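Local coordinates for protein glycerol dehydratase (Clostridium butyricum, PDB 1R9D) that probably dehydrates glycerol without coenzyme B12, as a lyase of the glycyl-radical enzyme family related to pyruvate formate lyase, at residues A[34-39]-A[123-128]; A[88-93]-A[157-162]. All blocks are in the same frame, centred on the assembly; numbering follows the deposited sequence.

Interaction 1: A[34-39]-A[123-128]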
loop_
_atom_site.group_PDB
_atom_site.type_symbol
_atom_site.label_atom_id
_atom_site.label_comp_id
_atom_site.label_asym_id
_atom_site.label_seq_id
_atom_site.Cartn_x
_atom_site.Cartn_y
_atom_site.Cartn_z
ATOM N N LEU A 34 -7.737 16.315 17.513
ATOM C CA LEU A 34 -8.811 15.763 16.699
ATOM C C LEU A 34 -8.387 14.693 15.690
ATOM O O LEU A 34 -9.062 13.672 15.552
ATOM C CB LEU A 34 -9.547 16.892 15.979
ATOM C CG LEU A 34 -10.353 17.830 16.882
ATOM C CD1 LEU A 34 -10.943 18.954 16.059
ATOM C CD2 LEU A 34 -11.464 17.047 17.581
ATOM N N ILE A 35 -7.283 14.910 14.981
ATOM C CA ILE A 35 -6.847 13.909 14.010
ATOM C C ILE A 35 -6.387 12.646 14.738
ATOM O O ILE A 35 -6.564 11.535 14.238
ATOM C CB ILE A 35 -5.709 14.450 13.091
ATOM C CG1 ILE A 35 -5.499 13.486 11.918
ATOM C CG2 ILE A 35 -4.418 14.616 13.882
ATOM C CD1 ILE A 35 -4.600 14.027 10.819
ATOM N N THR A 36 -5.817 12.817 15.929
ATOM C CA THR A 36 -5.348 11.687 16.730
ATOM C C THR A 36 -6.550 10.850 17.170
ATOM O O THR A 36 -6.522 9.620 17.126
ATOM C CB THR A 36 -4.579 12.175 17.984
ATOM O OG1 THR A 36 -3.405 12.895 17.577
ATOM C CG2 THR A 36 -4.164 11.001 18.860
ATOM N N GLU A 37 -7.609 11.535 17.588
ATOM C CA GLU A 37 -8.829 10.870 18.027
ATOM C C GLU A 37 -9.462 10.090 16.874
ATOM O O GLU A 37 -9.910 8.957 17.054
ATOM C CB GLU A 37 -9.813 11.910 18.573
ATOM C CG GLU A 37 -11.247 11.425 18.712
ATOM C CD GLU A 37 -12.124 12.405 19.475
ATOM O OE1 GLU A 37 -12.065 13.622 19.182
ATOM O OE2 GLU A 37 -12.879 11.955 20.365
ATOM N N SER A 38 -9.491 10.695 15.690
ATOM C CA SER A 38 -10.075 10.042 14.524
ATOM C C SER A 38 -9.287 8.802 14.113
ATOM O O SER A 38 -9.865 7.734 13.923
ATOM C CB SER A 38 -10.157 11.016 13.347
ATOM O OG SER A 38 -10.773 10.404 12.223
ATOM N N PHE A 39 -7.969 8.937 13.980
ATOM C CA PHE A 39 -7.141 7.799 13.584
ATOM C C PHE A 39 -7.252 6.608 14.538
ATOM O O PHE A 39 -7.165 5.454 14.118
ATOM C CB PHE A 39 -5.676 8.222 13.448
ATOM C CG PHE A 39 -5.279 8.590 12.041
ATOM C CD1 PHE A 39 -5.890 9.652 11.386
ATOM C CD2 PHE A 39 -4.308 7.853 11.364
ATOM C CE1 PHE A 39 -5.543 9.980 10.069
ATOM C CE2 PHE A 39 -3.954 8.168 10.052
ATOM C CZ PHE A 39 -4.574 9.231 9.404
ATOM N N PHE A 123 2.111 12.852 20.672
ATOM C CA PHE A 123 3.450 12.329 20.416
ATOM C C PHE A 123 3.476 10.820 20.637
ATOM O O PHE A 123 4.126 10.084 19.896
ATOM C CB PHE A 123 4.474 12.984 21.352
ATOM C CG PHE A 123 4.583 14.477 21.193
ATOM C CD1 PHE A 123 4.708 15.296 22.312
ATOM C CD2 PHE A 123 4.574 15.065 19.932
ATOM C CE1 PHE A 123 4.820 16.679 22.180
ATOM C CE2 PHE A 123 4.688 16.449 19.787
ATOM C CZ PHE A 123 4.811 17.258 20.913
ATOM N N GLU A 124 2.765 10.363 21.665
ATOM C CA GLU A 124 2.724 8.940 21.979
ATOM C C GLU A 124 2.026 8.116 20.899
ATOM O O GLU A 124 2.537 7.082 20.478
ATOM C CB GLU A 124 2.026 8.714 23.323
ATOM C CG GLU A 124 2.072 7.276 23.806
ATOM C CD GLU A 124 1.324 7.080 25.115
ATOM O OE1 GLU A 124 1.611 7.820 26.083
ATOM O OE2 GLU A 124 0.454 6.183 25.176
ATOM N N TYR A 125 0.864 8.569 20.444
ATOM C CA TYR A 125 0.142 7.817 19.425
ATOM C C TYR A 125 0.860 7.734 18.084
ATOM O O TYR A 125 1.001 6.651 17.517
ATOM C CB TYR A 125 -1.245 8.406 19.165
ATOM C CG TYR A 125 -1.949 7.691 18.024
ATOM C CD1 TYR A 125 -2.497 6.420 18.206
ATOM C CD2 TYR A 125 -1.988 8.245 16.744
ATOM C CE1 TYR A 125 -3.062 5.718 17.144
ATOM C CE2 TYR A 125 -2.549 7.549 15.670
ATOM C CZ TYR A 125 -3.082 6.285 15.880
ATOM O OH TYR A 125 -3.621 5.583 14.825
ATOM N N TRP A 126 1.305 8.879 17.575
ATOM C CA TRP A 126 1.949 8.917 16.264
ATOM C C TRP A 126 3.355 8.362 16.141
ATOM O O TRP A 126 3.941 8.389 15.060
ATOM C CB TRP A 126 1.916 10.340 15.713
ATOM C CG TRP A 126 0.532 10.818 15.437
ATOM C CD1 TRP A 126 -0.280 11.518 16.281
ATOM C CD2 TRP A 126 -0.225 10.599 14.240
ATOM N NE1 TRP A 126 -1.493 11.751 15.685
ATOM C CE2 TRP A 126 -1.488 11.196 14.431
ATOM C CE3 TRP A 126 0.044 9.953 13.023
ATOM C CZ2 TRP A 126 -2.490 11.171 13.451
ATOM C CZ3 TRP A 126 -0.952 9.926 12.045
ATOM C CH2 TRP A 126 -2.202 10.532 12.266
ATOM N N ASN A 127 3.901 7.844 17.232
ATOM C CA ASN A 127 5.240 7.286 17.181
ATOM C C ASN A 127 5.330 6.151 16.158
ATOM O O ASN A 127 4.658 5.123 16.289
ATOM C CB ASN A 127 5.655 6.776 18.562
ATOM C CG ASN A 127 7.040 6.174 18.561
ATOM O OD1 ASN A 127 7.990 6.779 18.068
ATOM N ND2 ASN A 127 7.165 4.973 19.115
ATOM N N GLY A 128 6.163 6.353 15.139
ATOM C CA GLY A 128 6.353 5.357 14.100
ATOM C C GLY A 128 5.270 5.316 13.035
ATOM O O GLY A 128 5.350 4.518 12.105
#
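Trp126 reaches across from the C-terminal end of helix 113-125 and sets its indole against Thr36 and Phe39 of helix 30-40. The indole N-H points in the ring plane at the threonine hydroxyl, Trp126 NE1 to Thr36 OG1 2.9 Å with an N-H...O angle of 156°. Thr36 OG1 lies beside its own backbone N, anti to the carbonyl carbon (chi1 -63°), and also bonds to Ala32 O one helical turn back, so two bonds grip this buried oxygen. The benzo end of the indole makes the tight half of the contact: CH2 of Trp126 stands over the centre of the Phe39 ring, 3.5 Å above its plane, an edge-to-face pair with planes at 50°. Ile35 CG2 closes in on Trp126 CZ2 at 4.0 Å, the isoleucine side chain running roughly perpendicular to that of the tryptophan. Tyr125 forms the looser, partly exposed side. Tyr125 CB lies 3.9 Å from Thr36 CG2, the two side chains running antiparallel alongside one another, and Tyr125 CE2 is the same distance from Phe39 CB. The phenol OH bonds to Glu43 OE2, while Lys129 makes a cation-pi contact with the ring. The arrangement is a helix-to-helix-end contact, with one tryptophan pinned by its N-H and packed by its benzo ring, within the helical, pyruvate formate lyase-like part of the enzyme.

Interaction 2: A[88-93]-A[157-162]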
loop_
_atom_site.group_PDB
_atom_site.type_symbol
_atom_site.label_atom_id
_atom_site.label_comp_id
_atom_site.label_asym_id
_atom_site.label_seq_id
_atom_site.Cartn_x
_atom_site.Cartn_y
_atom_site.Cartn_z
ATOM N N GLU A 88 0.757 13.961 11.591
ATOM C CA GLU A 88 0.777 12.862 10.630
ATOM C C GLU A 88 2.029 12.851 9.760
ATOM O O GLU A 88 2.379 11.818 9.189
ATOM C CB GLU A 88 -0.461 12.907 9.722
ATOM C CG GLU A 88 -0.581 14.158 8.854
ATOM C CD GLU A 88 -1.550 15.189 9.410
ATOM O OE1 GLU A 88 -2.519 15.531 8.701
ATOM O OE2 GLU A 88 -1.342 15.665 10.548
ATOM N N PHE A 89 2.701 13.996 9.656
ATOM C CA PHE A 89 3.913 14.087 8.844
ATOM C C PHE A 89 5.165 13.903 9.701
ATOM O O PHE A 89 6.051 13.129 9.351
ATOM C CB PHE A 89 3.936 15.424 8.105
ATOM C CG PHE A 89 2.721 15.651 7.246
ATOM C CD1 PHE A 89 1.878 16.734 7.475
ATOM C CD2 PHE A 89 2.404 14.760 6.221
ATOM C CE1 PHE A 89 0.733 16.929 6.699
ATOM C CE2 PHE A 89 1.263 14.944 5.440
ATOM C CZ PHE A 89 0.423 16.029 5.676
ATOM N N SER A 90 5.228 14.619 10.821
ATOM C CA SER A 90 6.341 14.512 11.769
ATOM C C SER A 90 5.894 15.251 13.023
ATOM O O SER A 90 4.990 16.080 12.963
ATOM C CB SER A 90 7.623 15.157 11.224
ATOM O OG SER A 90 7.529 16.569 11.225
ATOM N N ASN A 91 6.511 14.955 14.158
ATOM C CA ASN A 91 6.122 15.634 15.390
ATOM C C ASN A 91 7.178 15.568 16.480
ATOM O O ASN A 91 7.130 16.340 17.439
ATOM C CB ASN A 91 4.811 15.050 15.913
ATOM C CG ASN A 91 4.910 13.571 16.187
ATOM O OD1 ASN A 91 5.531 13.147 17.166
ATOM N ND2 ASN A 91 4.316 12.766 15.309
ATOM N N LYS A 92 8.131 14.654 16.340
ATOM C CA LYS A 92 9.182 14.524 17.338
ATOM C C LYS A 92 10.016 15.800 17.450
ATOM O O LYS A 92 10.561 16.097 18.513
ATOM C CB LYS A 92 10.077 13.325 17.016
ATOM C CG LYS A 92 9.378 11.978 17.217
ATOM C CD LYS A 92 10.309 10.807 16.945
ATOM C CE LYS A 92 9.558 9.476 16.982
ATOM N NZ LYS A 92 8.885 9.238 18.295
ATOM N N TRP A 93 10.113 16.561 16.363
ATOM C CA TRP A 93 10.876 17.804 16.405
ATOM C C TRP A 93 10.169 18.799 17.326
ATOM O O TRP A 93 10.814 19.554 18.059
ATOM C CB TRP A 93 11.016 18.412 15.001
ATOM C CG TRP A 93 9.719 18.857 14.386
ATOM C CD1 TRP A 93 8.920 18.141 13.540
ATOM C CD2 TRP A 93 9.066 20.116 14.584
ATOM N NE1 TRP A 93 7.811 18.877 13.197
ATOM C CE2 TRP A 93 7.875 20.093 13.826
ATOM C CE3 TRP A 93 9.371 21.263 15.331
ATOM C CZ2 TRP A 93 6.987 21.175 13.791
ATOM C CZ3 TRP A 93 8.487 22.342 15.295
ATOM C CH2 TRP A 93 7.310 22.287 14.529
ATOM N N TYR A 157 9.326 18.269 2.416
ATOM C CA TYR A 157 8.226 17.299 2.353
ATOM C C TYR A 157 8.412 16.137 3.331
ATOM O O TYR A 157 7.550 15.254 3.451
ATOM C CB TYR A 157 8.090 16.770 0.919
ATOM C CG TYR A 157 7.812 17.839 -0.124
ATOM C CD1 TYR A 157 8.096 17.610 -1.470
ATOM C CD2 TYR A 157 7.270 19.079 0.229
ATOM C CE1 TYR A 157 7.854 18.580 -2.437
ATOM C CE2 TYR A 157 7.021 20.062 -0.739
ATOM C CZ TYR A 157 7.318 19.800 -2.071
ATOM O OH TYR A 157 7.086 20.747 -3.045
ATOM N N TYR A 158 9.539 16.150 4.030
ATOM C CA TYR A 158 9.862 15.125 5.009
ATOM C C TYR A 158 9.176 15.438 6.338
ATOM O O TYR A 158 8.517 14.582 6.922
ATOM C CB TYR A 158 11.379 15.065 5.220
ATOM C CG TYR A 158 11.835 14.014 6.210
ATOM C CD1 TYR A 158 11.971 12.678 5.831
ATOM C CD2 TYR A 158 12.121 14.356 7.534
ATOM C CE1 TYR A 158 12.386 11.707 6.749
ATOM C CE2 TYR A 158 12.535 13.393 8.457
ATOM C CZ TYR A 158 12.663 12.072 8.056
ATOM O OH TYR A 158 13.056 11.108 8.961
ATOM N N TYR A 159 9.327 16.676 6.802
ATOM C CA TYR A 159 8.745 17.089 8.078
ATOM C C TYR A 159 7.299 17.541 8.022
ATOM O O TYR A 159 6.578 17.455 9.021
ATOM C CB TYR A 159 9.572 18.217 8.700
ATOM C CG TYR A 159 10.949 17.799 9.145
ATOM C CD1 TYR A 159 12.086 18.246 8.473
ATOM C CD2 TYR A 159 11.121 16.948 10.239
ATOM C CE1 TYR A 159 13.355 17.860 8.875
ATOM C CE2 TYR A 159 12.383 16.557 10.650
ATOM C CZ TYR A 159 13.497 17.016 9.967
ATOM O OH TYR A 159 14.756 16.641 10.379
ATOM N N ASN A 160 6.868 18.031 6.866
ATOM C CA ASN A 160 5.503 18.514 6.733
ATOM C C ASN A 160 4.839 18.136 5.416
ATOM O O ASN A 160 5.389 17.359 4.630
ATOM C CB ASN A 160 5.492 20.033 6.928
ATOM C CG ASN A 160 5.891 20.436 8.339
ATOM O OD1 ASN A 160 5.089 20.343 9.274
ATOM N ND2 ASN A 160 7.141 20.863 8.506
ATOM N N GLY A 161 3.654 18.692 5.186
ATOM C CA GLY A 161 2.904 18.396 3.979
ATOM C C GLY A 161 3.571 18.859 2.699
ATOM O O GLY A 161 4.559 19.595 2.730
ATOM N N VAL A 162 3.018 18.429 1.568
ATOM C CA VAL A 162 3.558 18.789 0.260
ATOM C C VAL A 162 3.073 20.157 -0.224
ATOM O O VAL A 162 3.848 21.116 -0.286
ATOM C CB VAL A 162 3.189 17.715 -0.791
ATOM C CG1 VAL A 162 3.708 18.125 -2.180
ATOM C CG2 VAL A 162 3.769 16.372 -0.372
HETATM O O HOH W 1 5.237 18.802 11.687
#
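The loop leading into helix 92-97 meets the residues where helix 155-159 runs out, both in the pyruvate formate lyase-like part of the chain. Ser90 makes the direct bond between them, OG donating to Tyr159 O at 2.6 Å, in the carbonyl plane and on a lone pair, with a C=O...O angle of 120°. The serine hydroxyl sits between its own backbone N and carbonyl carbon, and it also lies near the plane of the Tyr159 ring at its edge, Ser90 OG to Tyr159 CD2 3.7 Å. A bound water adds a second link. It accepts from Trp93 NE1 at 3.0 Å and lies within donating reach of Ser90 O and Asn160 OD1, though its two protons cannot serve every acceptor around it; Asn160 OD1 is also held by Asn279 ND2. Beside this polar cluster Phe89 packs against backbone. Gly161 CA lies over the Phe89 ring, 3.8 Å from its centroid and 12° off the normal, a CH-pi contact, and Gly161 N is 3.5 Å from Phe89 CD1. The opposite face of the Phe89 ring carries Glu88 CG. At the partly exposed end, Trp93 CD1 approaches Tyr159 CD2 to 4.1 Å, with the ring planes at 81°. The whole is a water-bridged junction of two helix termini, with the Asn160 side chain about 10 Å from the bound glycerol.

In the fold
The two contacts lie with centres 13 Å apart on the same side of the chain's centre, and their segments alternate along the sequence. Interaction 1 is buried yet farther out, about 28 Å from the chain centre; interaction 2, partly buried, sits at about 17 Å. Their chemistry differs too: aromatic and aliphatic side chains dominate between 34-39 and 123-128, whereas backbone carbonyls, a glycine and a water carry much of 88-93 with 157-162. Segment 88-93 joins them: Lys92 NZ probably hydrogen-bonds Asn127 OD1 at 2.6 Å, Asn91 packs on Phe123 and Trp126, and Glu88, salt-bridged to Arg31 and Arg51, touches Ile35.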